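Local coordinates for protein chitosanase (Gynuella sunshinyii YC6258, PDB 6LWU) that probably hydrolyses chitosan, as a glycoside hydrolase family 46 chitosanase of the lysozyme clan, and binds glucosamine units in this structure, at residues R37-G42 / G92-W97; T50-E55 / D115-Q120. The protein carries 1 engineered substitution. All coordinates share one frame; numbering follows the deposited sequence.

Interaction 1 of 2, residues R37-G42 / G92-W97; sequences RGITAG and GLPQRW. With GCS (2-amino-2-deoxy-beta-D-glucopyranose), chain B; GCS (2-amino-2-deoxy-beta-D-glucopyranose), chain D.
A small three-stranded antiparallel sheet of this lysozyme-clan enzyme packs against helix 93-100 here, with A41 of the middle strand set on W97. The strand and the first part of the helix run nearly parallel, at 8°, with their axes 10.0 Å apart. The CB of A41 lies over one face of the indole, 3.5 Å from the centroid of the five-membered ring of W97. It is 16° off the ring normal, so this is a CH-pi contact. Its nearest ring atom is CE2 of W97, 3.3 Å from A41 CB. With chi1 at -177°, the W97 side chain swings away from its own backbone N and reaches the strand. NE1 of W97 donates to the carbonyl O of Y27, and F106 meets the ring edge-to-face. These neighbours hold the indole in its place under A41.

One helix turn earlier the contact is purely aliphatic. CD1 of I39 is 4.1 Å from CD of P94, and the two side chains cross at about a right angle. The same I39 CD1 is 4.4 Å from CD2 of L93.

T40 of the strand and R37 of the loop before it reach the sugars. CG2 of T40 is 3.9 Å from O5 of the chain D glucosamine. R37 has an extended chain, and its guanidinium has C3 of that sugar over one face, 3.6 Å above the plane. NH1 of R37 is fixed by a salt bridge to D35 and a hydrogen bond to T200. Segment 37-42 thus divides its work. I39 and A41 meet the helix without a hydrogen bond between the two segments, by dispersion and CH-pi contact, while R37 and T40 line the sugar-binding cleft.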
# COMPACT_ATOMS: atom_id res chain seq x y z
N ARG A 37 8.52 -10.12 -6.93
CA ARG A 37 8.94 -8.77 -6.60
C ARG A 37 10.27 -8.71 -5.88
O ARG A 37 10.76 -7.62 -5.59
CB ARG A 37 7.85 -8.07 -5.78
CG ARG A 37 6.57 -7.82 -6.57
CD ARG A 37 5.55 -6.90 -5.87
NE ARG A 37 4.35 -6.76 -6.69
CZ ARG A 37 3.28 -7.56 -6.59
NH1 ARG A 37 3.26 -8.54 -5.68
NH2 ARG A 37 2.24 -7.39 -7.39
N GLY A 38 10.89 -9.85 -5.59
CA GLY A 38 12.21 -9.88 -4.96
C GLY A 38 12.09 -9.83 -3.44
O GLY A 38 11.42 -10.68 -2.84
N ILE A 39 12.73 -8.84 -2.82
CA ILE A 39 12.60 -8.61 -1.39
C ILE A 39 11.54 -7.53 -1.16
O ILE A 39 11.50 -6.52 -1.88
CB ILE A 39 13.95 -8.24 -0.75
CG1 ILE A 39 15.04 -9.23 -1.20
CG2 ILE A 39 13.83 -8.20 0.77
CD1 ILE A 39 16.49 -8.85 -0.80
N THR A 40 10.68 -7.76 -0.17
CA THR A 40 9.63 -6.83 0.24
C THR A 40 9.96 -6.31 1.64
O THR A 40 10.22 -7.11 2.55
CB THR A 40 8.25 -7.53 0.21
OG1 THR A 40 7.88 -7.81 -1.15
CG2 THR A 40 7.14 -6.68 0.85
N ALA A 41 9.95 -4.98 1.81
CA ALA A 41 10.40 -4.38 3.07
C ALA A 41 9.61 -3.12 3.45
O ALA A 41 9.09 -2.40 2.59
CB ALA A 41 11.88 -4.00 3.02
N GLY A 42 9.57 -2.86 4.75
CA GLY A 42 9.13 -1.59 5.26
C GLY A 42 7.64 -1.48 5.47
O GLY A 42 6.87 -2.43 5.33
N GLY A 92 22.05 -10.71 2.56
CA GLY A 92 22.26 -9.96 3.81
C GLY A 92 21.41 -8.71 3.99
O GLY A 92 21.21 -8.30 5.11
N LEU A 93 20.90 -8.16 2.90
CA LEU A 93 20.09 -6.94 2.83
C LEU A 93 18.89 -6.96 3.77
O LEU A 93 18.68 -5.95 4.47
CB LEU A 93 19.64 -6.66 1.38
CG LEU A 93 18.94 -5.30 1.12
CD1 LEU A 93 19.07 -4.87 -0.34
CD2 LEU A 93 17.45 -5.26 1.53
N PRO A 94 18.06 -8.01 3.83
CA PRO A 94 16.98 -8.01 4.83
C PRO A 94 17.45 -7.68 6.24
O PRO A 94 16.76 -6.96 6.97
CB PRO A 94 16.43 -9.44 4.74
CG PRO A 94 16.67 -9.84 3.34
CD PRO A 94 17.99 -9.20 2.95
N GLN A 95 18.59 -8.23 6.64
CA GLN A 95 19.09 -8.01 7.99
C GLN A 95 19.54 -6.57 8.16
O GLN A 95 19.32 -5.95 9.21
CB GLN A 95 20.23 -8.98 8.28
CG GLN A 95 20.74 -8.95 9.71
CD GLN A 95 19.64 -9.13 10.71
OE1 GLN A 95 18.94 -10.15 10.71
NE2 GLN A 95 19.45 -8.15 11.58
N ARG A 96 20.16 -6.01 7.12
CA ARG A 96 20.65 -4.64 7.19
C ARG A 96 19.51 -3.64 7.06
O ARG A 96 19.55 -2.56 7.68
CB ARG A 96 21.71 -4.45 6.11
CG ARG A 96 22.97 -5.23 6.44
CD ARG A 96 23.96 -5.29 5.30
NE ARG A 96 25.28 -5.69 5.77
CZ ARG A 96 26.43 -5.29 5.23
NH1 ARG A 96 26.42 -4.48 4.17
NH2 ARG A 96 27.58 -5.70 5.74
N TRP A 97 18.47 -3.97 6.28
CA TRP A 97 17.23 -3.20 6.29
C TRP A 97 16.62 -3.19 7.69
O TRP A 97 16.17 -2.14 8.19
CB TRP A 97 16.23 -3.76 5.28
CG TRP A 97 14.96 -2.95 5.23
CD1 TRP A 97 13.93 -2.98 6.12
CD2 TRP A 97 14.60 -1.97 4.24
NE1 TRP A 97 12.95 -2.09 5.75
CE2 TRP A 97 13.34 -1.46 4.60
CE3 TRP A 97 15.23 -1.49 3.08
CZ2 TRP A 97 12.69 -0.48 3.84
CZ3 TRP A 97 14.57 -0.51 2.33
CH2 TRP A 97 13.32 -0.02 2.72
C1 GCS B . 3.92 -2.91 -4.08
C2 GCS B . 5.07 -2.04 -4.54
C3 GCS B . 4.75 -1.06 -5.61
C4 GCS B . 4.29 -1.78 -6.87
C5 GCS B . 3.28 -2.79 -6.35
C6 GCS B . 2.69 -3.76 -7.33
N2 GCS B . 5.60 -1.41 -3.40
O3 GCS B . 5.95 -0.46 -5.83
O4 GCS B . 3.70 -0.95 -7.87
O5 GCS B . 3.50 -3.70 -5.31
O6 GCS B . 3.36 -4.00 -8.54
C1 GCS D . 3.01 -7.21 -1.43
C2 GCS D . 2.06 -6.78 -2.35
C3 GCS D . 2.32 -5.64 -3.59
C4 GCS D . 3.00 -4.55 -2.49
C5 GCS D . 3.58 -4.85 -1.13
C6 GCS D . 3.06 -4.08 -0.07
N2 GCS D . 1.52 -7.68 -3.02
O1 GCS D . 2.62 -8.13 -0.61
O3 GCS D . 1.27 -5.46 -3.66
O4 GCS D . 4.09 -4.06 -3.06
O5 GCS D . 3.58 -6.15 -0.57
O6 GCS D . 1.82 -4.13 0.49

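Interaction 2 of 2, residues T50-E55 / D115-Q120. With GCS (2-amino-2-deoxy-beta-D-glucopyranose), chain B.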
# COMPACT_ATOMS: atom_id res chain seq x y z
N THR A 50 10.31 -3.33 -7.89
CA THR A 50 9.42 -2.20 -8.25
C THR A 50 10.07 -0.82 -8.18
O THR A 50 9.38 0.14 -8.47
CB THR A 50 8.05 -2.37 -7.60
OG1 THR A 50 8.19 -2.71 -6.23
CG2 THR A 50 7.24 -3.45 -8.26
N GLY A 51 11.33 -0.72 -7.78
CA GLY A 51 12.03 0.57 -7.73
C GLY A 51 11.67 1.36 -6.50
O GLY A 51 11.97 2.50 -6.44
N ASP A 52 11.12 0.67 -5.52
CA ASP A 52 10.55 1.20 -4.28
C ASP A 52 11.65 1.29 -3.25
O ASP A 52 11.92 2.35 -2.77
CB ASP A 52 9.53 0.16 -3.81
CG ASP A 52 8.18 0.76 -3.66
OD1 ASP A 52 8.00 1.77 -4.21
OD2 ASP A 52 7.38 0.27 -2.95
N MET A 53 12.20 0.12 -2.98
CA MET A 53 13.33 -0.08 -2.07
C MET A 53 14.52 0.73 -2.56
O MET A 53 15.23 1.21 -1.72
CB MET A 53 13.61 -1.57 -2.02
CG MET A 53 15.01 -1.92 -1.75
SD MET A 53 15.10 -3.62 -1.43
CE MET A 53 13.86 -3.86 -0.18
N LEU A 54 14.67 0.94 -3.87
CA LEU A 54 15.78 1.74 -4.37
C LEU A 54 15.62 3.20 -3.96
O LEU A 54 16.57 3.82 -3.46
CB LEU A 54 15.89 1.62 -5.89
CG LEU A 54 16.98 2.48 -6.53
CD1 LEU A 54 18.38 1.88 -6.31
CD2 LEU A 54 16.71 2.75 -8.02
N GLU A 55 14.43 3.77 -4.16
CA GLU A 55 14.26 5.19 -3.86
C GLU A 55 14.50 5.47 -2.38
O GLU A 55 15.11 6.48 -2.03
CB GLU A 55 12.87 5.66 -4.27
CG GLU A 55 12.76 7.19 -4.28
CD GLU A 55 11.33 7.68 -4.45
OE1 GLU A 55 11.05 8.84 -4.07
OE2 GLU A 55 10.50 6.93 -4.99
N ASP A 115 4.51 9.06 1.58
CA ASP A 115 3.70 10.23 1.29
C ASP A 115 3.85 10.66 -0.16
O ASP A 115 2.87 11.06 -0.80
CB ASP A 115 4.06 11.37 2.23
CG ASP A 115 3.24 12.59 1.96
OD1 ASP A 115 2.11 12.67 2.50
OD2 ASP A 115 3.70 13.42 1.15
N GLU A 116 5.05 10.56 -0.71
CA GLU A 116 5.31 11.05 -2.08
C GLU A 116 4.76 10.11 -3.15
O GLU A 116 4.21 10.56 -4.08
CB GLU A 116 6.81 11.27 -2.20
CG GLU A 116 7.28 11.73 -3.55
CD GLU A 116 8.36 10.86 -4.14
OE1 GLU A 116 8.56 9.79 -3.62
OE2 GLU A 116 8.98 11.26 -5.13
N LEU A 117 4.93 8.82 -2.97
CA LEU A 117 4.51 7.80 -3.96
C LEU A 117 3.06 7.35 -3.74
O LEU A 117 2.37 7.17 -4.71
CB LEU A 117 5.38 6.56 -3.73
CG LEU A 117 6.77 6.52 -4.34
CD1 LEU A 117 7.29 5.11 -4.35
CD2 LEU A 117 6.81 7.10 -5.72
N TYR A 118 2.65 7.20 -2.50
CA TYR A 118 1.35 6.57 -2.23
C TYR A 118 0.26 7.49 -1.68
O TYR A 118 -0.76 7.54 -2.31
CB TYR A 118 1.59 5.35 -1.36
CG TYR A 118 2.55 4.41 -2.02
CD1 TYR A 118 2.36 4.05 -3.33
CD2 TYR A 118 3.66 3.93 -1.36
CE1 TYR A 118 3.26 3.25 -3.99
CE2 TYR A 118 4.55 3.08 -1.98
CZ TYR A 118 4.35 2.76 -3.30
OH TYR A 118 5.19 1.96 -3.95
N PHE A 119 0.50 8.18 -0.56
CA PHE A 119 -0.58 8.92 0.08
C PHE A 119 -1.00 10.13 -0.75
O PHE A 119 -2.19 10.28 -1.08
CB PHE A 119 -0.20 9.37 1.48
CG PHE A 119 -1.34 10.02 2.21
CD1 PHE A 119 -2.38 9.23 2.71
CD2 PHE A 119 -1.43 11.40 2.33
CE1 PHE A 119 -3.46 9.82 3.36
CE2 PHE A 119 -2.50 11.99 2.98
CZ PHE A 119 -3.52 11.20 3.49
N GLN A 120 -0.05 10.99 -1.11
CA GLN A 120 -0.43 12.18 -1.88
C GLN A 120 -1.08 11.81 -3.20
O GLN A 120 -2.17 12.35 -3.49
CB GLN A 120 0.78 13.10 -2.06
CG GLN A 120 1.27 13.78 -0.77
CD GLN A 120 0.20 14.62 -0.11
OE1 GLN A 120 -0.70 15.13 -0.78
NE2 GLN A 120 0.29 14.77 1.22
C1 GCS B . 3.92 -2.91 -4.08
C2 GCS B . 5.07 -2.04 -4.54
C3 GCS B . 4.75 -1.06 -5.61
C4 GCS B . 4.29 -1.78 -6.87
C5 GCS B . 3.28 -2.79 -6.35
C6 GCS B . 2.69 -3.76 -7.33
N2 GCS B . 5.60 -1.41 -3.40
O3 GCS B . 5.95 -0.46 -5.83
O4 GCS B . 3.70 -0.95 -7.87
O5 GCS B . 3.50 -3.70 -5.31
O6 GCS B . 3.36 -4.00 -8.54
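D52 and Y118 meet across the substrate cleft of this lysozyme-like fold, where helix 52-63 faces helix 104-128, which has a wider pi-type turn at 115-119. From its CB, D52 reaches out at an unusual first torsion (chi1 -123°), and its carboxylate meets both the tyrosine hydroxyl and the sugar amine. CB of D52 is 4.2 Å from O3 of the chain B glucosamine. CG of D52 is 3.3 Å from the same sugar O3. OD1 accepts a hydrogen bond from OH of Y118 at 2.8 Å. The hydroxyl comes on the syn side of OD1, 16° out of the carboxylate plane. Carboxylate and tyrosine ring are turned 68° against each other. OD1 of D52 also touches CD1 of L117 at 3.4 Å. The other oxygen, OD2, takes a hydrogen bond from N2 of the sugar. At 2.5 Å between D52 OD2 and sugar N2 the bond is very short, and its exact length is doubtful. OH of Y118 receives a weak bond from the same amine. OD1 and OD2 thus hold different partners, Y118 OH and sugar N2.

L117 packs beside this polar group. Its CB lies over one face of the Y118 ring, and its CD1 is 3.7 Å from OE2 of E55. Y118 is backed by helix 134-147 through Y141, I144 and I145.

Farther from the sugar, E55 and E116 come at each other from opposite directions. R59 forms a salt bridge with OE1 of E55 and a long, weak ion pair with E116. OE1 of E55 and OE1 of E116 are 2.7 Å apart.

Overall arrangement
From the N terminus the chain passes 37-42, then 50-55, then 92-97 and finally 115-120. Interaction 1 closes a loop of 49 residues that contains segment 50-55. Interaction 2 closes one of 59 residues that contains segment 92-97. The two loops therefore cross, and neither encloses the other. Interaction 1 ties the three-stranded sheet to helix 93-100, and interaction 2 ties the start of helix 52-63 to helix 104-128. Their centres are 15 Å apart. M53 joins them, since its CE is 3.8 Å from A41 CB and its SD 4.1 Å from L93 CD2. Both contacts also reach the chain B glucosamine.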